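Local coordinates for protein beta-galactosidase (PDB 5MUJ) that probably hydrolyses an arabinofuranosyl linkage in side chain B of the plant pectin rhamnogalacturonan II, whose sugars it binds in a pocket, at residues N56-C62 against Y76-K82; L237-V242 against A266-G272. One frame throughout, in Å; residues are numbered along the deposited sequence.

In the fold
Five antiparallel four-stranded sheets follow one another along the chain, the arrangement of a five-bladed beta-propeller; the N-terminal strand 45-51 joins the sheet of the last three strands, 331-340, 343-351 and 357-363, closing the ring. Interaction 1 comes first in sequence and stays within one blade, pairing strands 59-68 and 71-79 of a hairpin. Interaction 2 follows and spans two consecutive blades, bringing the third strand of one, 238-247, beside the first strand of the next, 270-279. Their centres lie 23 Å apart and their nearest atoms about 10 Å, without touching. Both supply residues to the glycan pocket: D61 from interaction 1, and K238, E240 and I270 from interaction 2.

Interaction 1 of 2, residues N56-C62 against Y76-K82; sequences NYHKIDC and YVVYNGK
K59 runs alongside Y79 in the same sense on one face of the hairpin, K59 CD sitting 3.9 Å from Y79 CD2 at the ring edge, near its plane. The lysine chain stays extended until its last torsion, where a chi4 of -67° bends the amine to the carbonyl of K82. K59 NZ and K82 O are 2.9 Å apart, with the donor 40° out of the carbonyl plane and therefore not on a lone pair. The same amine also bonds to E355 O. One face of the Y79 ring is met by G81 N, offset toward the rim, while Y79 OH bonds to T83 O and G87 N. V77 shares the face of K59 and Y79, and its CG2 packs 3.6 Å from C62 SG.

I60 and V78 share the other face, their contact apolar. I60 CG2 also comes 3.6 Å from Y76 CD1, the two side chains inclined to each other; Y76 OH continues to T105. At the open end of the hairpin, beyond the paired strands, K82 CD lies over the Y57 ring as an off-centre CH-pi contact, 4.2 Å from the Y57 ring centroid and 29° off its normal.

Backbone evidence fixes the register: K59 with Y79 and D61 with V77 are antiparallel hydrogen-bonded pairs, each with two N-H to O bonds, and I60 with V78 is the non-hydrogen-bonded pair between them. D61 touches a bound rhamnose.

The K59 face is thus mixed: lysine methylenes meet a ring edge and V77 meets C62, while the polar ends lead elsewhere. Two backbone oxygens, of K82 and E355, hold the K59 amine, and salt bridges from D61 OD2 to K334 and R357 hold that carboxylate in position beside the rhamnose.

Interaction 2 of 2, residues L237-V242 against A266-G272; sequences LKGERV and ADGTITG. With 8PK (4-O-[(1R)-1-hydroxyethyl]-2-O-methyl-alpha-L-fucopyranose), chain B; GAL (beta-D-galactopyranose), chain C.
The backbones of L237-V242 and A266-G272 run nearly parallel, their strand axes 17° apart and 4.8 Å at closest approach, and a single bridge links E240 with I270. E240 N donates to T269 O, and E240 O accepts from T271 N at 2.9 Å, with that donor well above the carbonyl plane. Ahead of this bridge, G268 N reaches K238 O at 2.8 Å, nearly along the C=O axis; G268 is the third residue of a type II turn from A266 to T269, and its positive phi of 78° suits glycine.

E240 and I270 carry the side-chain contact. They extend together in one direction, so that I270 flanks the E240 side chain from CB to the carboxylate: its CG1 is 3.8 Å from E240 CG, its CG2 meets OE1, and its CD1 is 3.6 Å from E240 OE2. With CG of E240 beside the backbone N (chi1 -61°) and the chain extended beyond it, the carboxylate is carried along the isoleucine, and OE1 makes a weak hydrogen bond to N227.

This parallel pairing is a seam between blades of the propeller, since strand 238-247 belongs to one four-stranded antiparallel sheet and strand 270-279 opens the next.

The seam borders the glycan. K238, bent at both chi3 and chi4, brings NZ to O2 of the methylated fucose unit at 2.9 Å, and a water accepting from K238 NZ donates to G268 O. I270 CD1 stands 3.7 Å from O3 of the galactose. Next to K238, the side chains of L237 and D267 cross at about a right angle, with L237 CD2 nearest D267 CB. R241 turns away from A266-G272: its NH2 bonds to L237 O in the guanidinium plane, and its NE forms a salt bridge with E265.

Interaction 1 of 2, residues N56-C62 against Y76-K82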
# COMPACT_ATOMS: atom_id res chain seq x y z
N ASN A 56 17.77 10.33 10.81
CA ASN A 56 18.11 9.15 9.99
C ASN A 56 17.79 7.79 10.59
O ASN A 56 18.03 6.80 9.94
CB ASN A 56 19.60 9.19 9.62
CG ASN A 56 19.91 10.33 8.67
OD1 ASN A 56 20.93 11.02 8.79
ND2 ASN A 56 18.99 10.56 7.75
N TYR A 57 17.17 7.77 11.76
CA TYR A 57 16.80 6.53 12.46
C TYR A 57 15.27 6.33 12.49
O TYR A 57 14.70 5.65 13.37
CB TYR A 57 17.44 6.53 13.85
CG TYR A 57 18.93 6.58 13.72
CD1 TYR A 57 19.60 7.78 13.45
CD2 TYR A 57 19.68 5.40 13.77
CE1 TYR A 57 20.97 7.79 13.26
CE2 TYR A 57 21.05 5.41 13.59
CZ TYR A 57 21.69 6.61 13.35
OH TYR A 57 23.05 6.60 13.16
N HIS A 58 14.60 6.88 11.49
CA HIS A 58 13.19 6.62 11.22
C HIS A 58 13.02 6.61 9.72
O HIS A 58 13.70 7.38 8.98
CB HIS A 58 12.24 7.65 11.88
CG HIS A 58 12.32 7.69 13.37
ND1 HIS A 58 11.52 6.93 14.20
CD2 HIS A 58 13.12 8.41 14.19
CE1 HIS A 58 11.83 7.18 15.46
NE2 HIS A 58 12.80 8.07 15.48
N LYS A 59 12.12 5.75 9.26
CA LYS A 59 11.75 5.66 7.87
C LYS A 59 10.23 5.65 7.80
O LYS A 59 9.58 4.98 8.58
CB LYS A 59 12.32 4.37 7.25
CG LYS A 59 13.82 4.27 7.34
CD LYS A 59 14.34 2.91 6.83
CE LYS A 59 15.80 2.60 7.13
NZ LYS A 59 16.77 3.48 6.41
N ILE A 60 9.69 6.35 6.81
CA ILE A 60 8.25 6.58 6.67
C ILE A 60 7.76 6.06 5.30
O ILE A 60 8.33 6.41 4.27
CB ILE A 60 7.94 8.09 6.85
CG1 ILE A 60 8.12 8.47 8.33
CG2 ILE A 60 6.53 8.41 6.35
CD1 ILE A 60 7.97 9.95 8.63
N ASP A 61 6.65 5.32 5.30
CA ASP A 61 6.17 4.63 4.09
C ASP A 61 4.67 4.38 4.14
O ASP A 61 3.98 4.68 5.16
CB ASP A 61 6.98 3.30 4.00
CG ASP A 61 7.02 2.64 2.64
OD1 ASP A 61 6.23 2.92 1.73
OD2 ASP A 61 7.90 1.77 2.49
N CYS A 62 4.14 3.85 3.05
CA CYS A 62 2.86 3.18 2.99
C CYS A 62 1.68 4.10 3.28
O CYS A 62 0.96 3.89 4.22
CB CYS A 62 2.79 2.01 3.99
SG CYS A 62 4.01 0.69 3.83
N TYR A 76 0.15 6.19 7.76
CA TYR A 76 1.47 5.77 7.27
C TYR A 76 2.22 4.93 8.32
O TYR A 76 1.85 4.92 9.49
CB TYR A 76 2.30 6.95 6.78
CG TYR A 76 2.66 7.97 7.86
CD1 TYR A 76 3.83 7.84 8.60
CD2 TYR A 76 1.84 9.10 8.09
CE1 TYR A 76 4.17 8.74 9.60
CE2 TYR A 76 2.19 10.03 9.08
CZ TYR A 76 3.36 9.88 9.79
OH TYR A 76 3.72 10.78 10.76
N VAL A 77 3.22 4.18 7.87
CA VAL A 77 3.98 3.38 8.79
C VAL A 77 5.34 4.04 9.03
O VAL A 77 5.90 4.73 8.16
CB VAL A 77 4.14 1.91 8.30
CG1 VAL A 77 2.74 1.34 8.05
CG2 VAL A 77 5.06 1.79 7.08
N VAL A 78 5.84 3.86 10.24
CA VAL A 78 7.13 4.30 10.65
C VAL A 78 7.94 3.04 11.10
O VAL A 78 7.48 2.21 11.91
CB VAL A 78 7.04 5.28 11.83
CG1 VAL A 78 8.41 5.56 12.41
CG2 VAL A 78 6.36 6.59 11.41
N TYR A 79 9.15 2.94 10.60
CA TYR A 79 10.15 1.96 11.08
C TYR A 79 11.21 2.78 11.81
O TYR A 79 11.68 3.78 11.26
CB TYR A 79 10.78 1.20 9.91
CG TYR A 79 12.00 0.41 10.32
CD1 TYR A 79 11.87 -0.76 11.09
CD2 TYR A 79 13.26 0.81 9.97
CE1 TYR A 79 12.98 -1.45 11.50
CE2 TYR A 79 14.39 0.10 10.36
CZ TYR A 79 14.23 -1.04 11.13
OH TYR A 79 15.30 -1.80 11.53
N ASN A 80 11.52 2.41 13.05
CA ASN A 80 12.33 3.27 13.93
C ASN A 80 13.78 2.82 14.02
O ASN A 80 14.35 2.69 15.11
CB ASN A 80 11.71 3.41 15.32
CG ASN A 80 11.61 2.08 16.06
OD1 ASN A 80 11.66 1.01 15.45
ND2 ASN A 80 11.43 2.15 17.35
N GLY A 81 14.36 2.62 12.85
CA GLY A 81 15.76 2.24 12.72
C GLY A 81 16.34 2.84 11.45
O GLY A 81 15.60 3.22 10.56
N LYS A 82 17.67 2.91 11.40
CA LYS A 82 18.43 3.26 10.17
C LYS A 82 18.75 2.08 9.25
O LYS A 82 18.82 2.23 8.03
CB LYS A 82 19.75 3.94 10.54
CG LYS A 82 20.52 4.48 9.35
CD LYS A 82 21.71 5.35 9.75
CE LYS A 82 22.37 5.94 8.51
NZ LYS A 82 23.13 4.94 7.73

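Interaction 2 of 2, residues L237-V242 against A266-G272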
# COMPACT_ATOMS: atom_id res chain seq x y z
N LEU A 237 11.54 -19.85 -8.83
CA LEU A 237 11.89 -18.44 -8.68
C LEU A 237 11.14 -17.84 -7.49
O LEU A 237 9.90 -17.93 -7.41
CB LEU A 237 11.51 -17.66 -9.94
CG LEU A 237 12.28 -18.01 -11.22
CD1 LEU A 237 11.74 -17.17 -12.36
CD2 LEU A 237 13.79 -17.83 -11.07
N LYS A 238 11.91 -17.24 -6.59
CA LYS A 238 11.37 -16.46 -5.49
C LYS A 238 10.95 -15.08 -5.99
O LYS A 238 11.62 -14.47 -6.84
CB LYS A 238 12.41 -16.34 -4.37
CG LYS A 238 11.84 -15.81 -3.06
CD LYS A 238 12.85 -15.11 -2.14
CE LYS A 238 13.40 -13.78 -2.69
NZ LYS A 238 12.37 -12.69 -2.75
N GLY A 239 9.82 -14.61 -5.46
CA GLY A 239 9.37 -13.20 -5.66
C GLY A 239 8.18 -12.84 -4.79
O GLY A 239 7.78 -13.61 -3.93
N GLU A 240 7.63 -11.63 -5.03
CA GLU A 240 6.37 -11.16 -4.41
C GLU A 240 5.32 -10.93 -5.47
O GLU A 240 5.59 -10.34 -6.51
CB GLU A 240 6.51 -9.81 -3.66
CG GLU A 240 7.48 -9.90 -2.53
CD GLU A 240 7.49 -8.69 -1.63
OE1 GLU A 240 6.50 -7.92 -1.59
OE2 GLU A 240 8.51 -8.49 -0.97
N ARG A 241 4.15 -11.43 -5.19
CA ARG A 241 3.08 -11.51 -6.13
C ARG A 241 1.78 -11.08 -5.44
O ARG A 241 1.69 -11.09 -4.20
CB ARG A 241 2.96 -12.96 -6.63
CG ARG A 241 4.17 -13.45 -7.40
CD ARG A 241 4.09 -14.97 -7.62
NE ARG A 241 5.31 -15.44 -8.25
CZ ARG A 241 6.41 -15.85 -7.60
NH1 ARG A 241 6.49 -15.78 -6.27
NH2 ARG A 241 7.46 -16.30 -8.28
N VAL A 242 0.75 -10.86 -6.24
CA VAL A 242 -0.52 -10.32 -5.76
C VAL A 242 -1.63 -11.37 -5.89
O VAL A 242 -1.81 -11.96 -6.98
CB VAL A 242 -0.90 -9.05 -6.52
CG1 VAL A 242 -2.32 -8.64 -6.19
CG2 VAL A 242 0.06 -7.92 -6.19
N ALA A 266 10.36 -12.93 -12.68
CA ALA A 266 11.82 -12.97 -12.78
C ALA A 266 12.36 -13.18 -11.35
O ALA A 266 11.63 -13.03 -10.35
CB ALA A 266 12.36 -11.68 -13.39
N ASP A 267 13.65 -13.52 -11.27
CA ASP A 267 14.32 -13.80 -10.01
C ASP A 267 14.32 -12.60 -9.06
O ASP A 267 14.97 -11.56 -9.31
CB ASP A 267 15.76 -14.24 -10.27
CG ASP A 267 16.50 -14.64 -8.99
OD1 ASP A 267 15.85 -14.76 -7.91
OD2 ASP A 267 17.72 -14.85 -9.05
N GLY A 268 13.58 -12.77 -7.97
CA GLY A 268 13.55 -11.78 -6.91
C GLY A 268 12.66 -10.59 -7.23
O GLY A 268 12.61 -9.66 -6.42
N THR A 269 11.92 -10.59 -8.34
CA THR A 269 11.09 -9.41 -8.72
C THR A 269 9.90 -9.29 -7.79
O THR A 269 9.28 -10.31 -7.43
CB THR A 269 10.55 -9.52 -10.16
OG1 THR A 269 11.65 -9.67 -11.05
CG2 THR A 269 9.71 -8.29 -10.56
N ILE A 270 9.58 -8.04 -7.44
CA ILE A 270 8.49 -7.75 -6.54
C ILE A 270 7.40 -7.10 -7.35
O ILE A 270 7.67 -6.18 -8.10
CB ILE A 270 8.92 -6.83 -5.40
CG1 ILE A 270 9.86 -7.58 -4.46
CG2 ILE A 270 7.74 -6.36 -4.58
CD1 ILE A 270 10.54 -6.70 -3.41
N THR A 271 6.19 -7.56 -7.15
CA THR A 271 4.98 -6.92 -7.63
C THR A 271 4.12 -6.77 -6.39
O THR A 271 3.83 -7.78 -5.70
CB THR A 271 4.23 -7.77 -8.68
OG1 THR A 271 5.10 -8.10 -9.78
CG2 THR A 271 2.96 -7.04 -9.20
N GLY A 272 3.72 -5.53 -6.09
CA GLY A 272 2.92 -5.36 -4.93
C GLY A 272 2.22 -4.04 -4.69
O GLY A 272 2.04 -3.21 -5.57
O9 8PK B . 12.57 -14.84 5.08
C8 8PK B . 11.46 -14.17 4.50
C10 8PK B . 10.35 -13.99 5.52
O4 8PK B . 11.88 -12.90 3.96
C4 8PK B . 12.97 -13.00 3.05
C5 8PK B . 13.78 -11.72 3.11
C6 8PK B . 14.28 -11.43 4.53
O5 8PK B . 12.98 -10.62 2.62
C3 8PK B . 12.48 -13.27 1.63
O3 8PK B . 11.71 -14.47 1.52
C2 8PK B . 11.63 -12.10 1.19
O2 8PK B . 11.21 -12.35 -0.16
C7 8PK B . 9.81 -12.64 -0.30
C1 8PK B . 12.42 -10.80 1.31
C1 GAL C . 15.75 -10.20 -0.30
C2 GAL C . 14.35 -9.70 0.02
C3 GAL C . 13.78 -8.94 -1.16
C4 GAL C . 14.76 -7.85 -1.59
C5 GAL C . 16.18 -8.40 -1.80
C6 GAL C . 17.19 -7.31 -2.13
O2 GAL C . 13.47 -10.78 0.35
O3 GAL C . 12.50 -8.41 -0.79
O4 GAL C . 14.90 -6.93 -0.50
O5 GAL C . 16.64 -9.14 -0.66
O6 GAL C . 18.42 -7.96 -2.50
O HOH W 1 11.50 -10.64 -4.02
O HOH W 2 6.09 -10.52 -9.15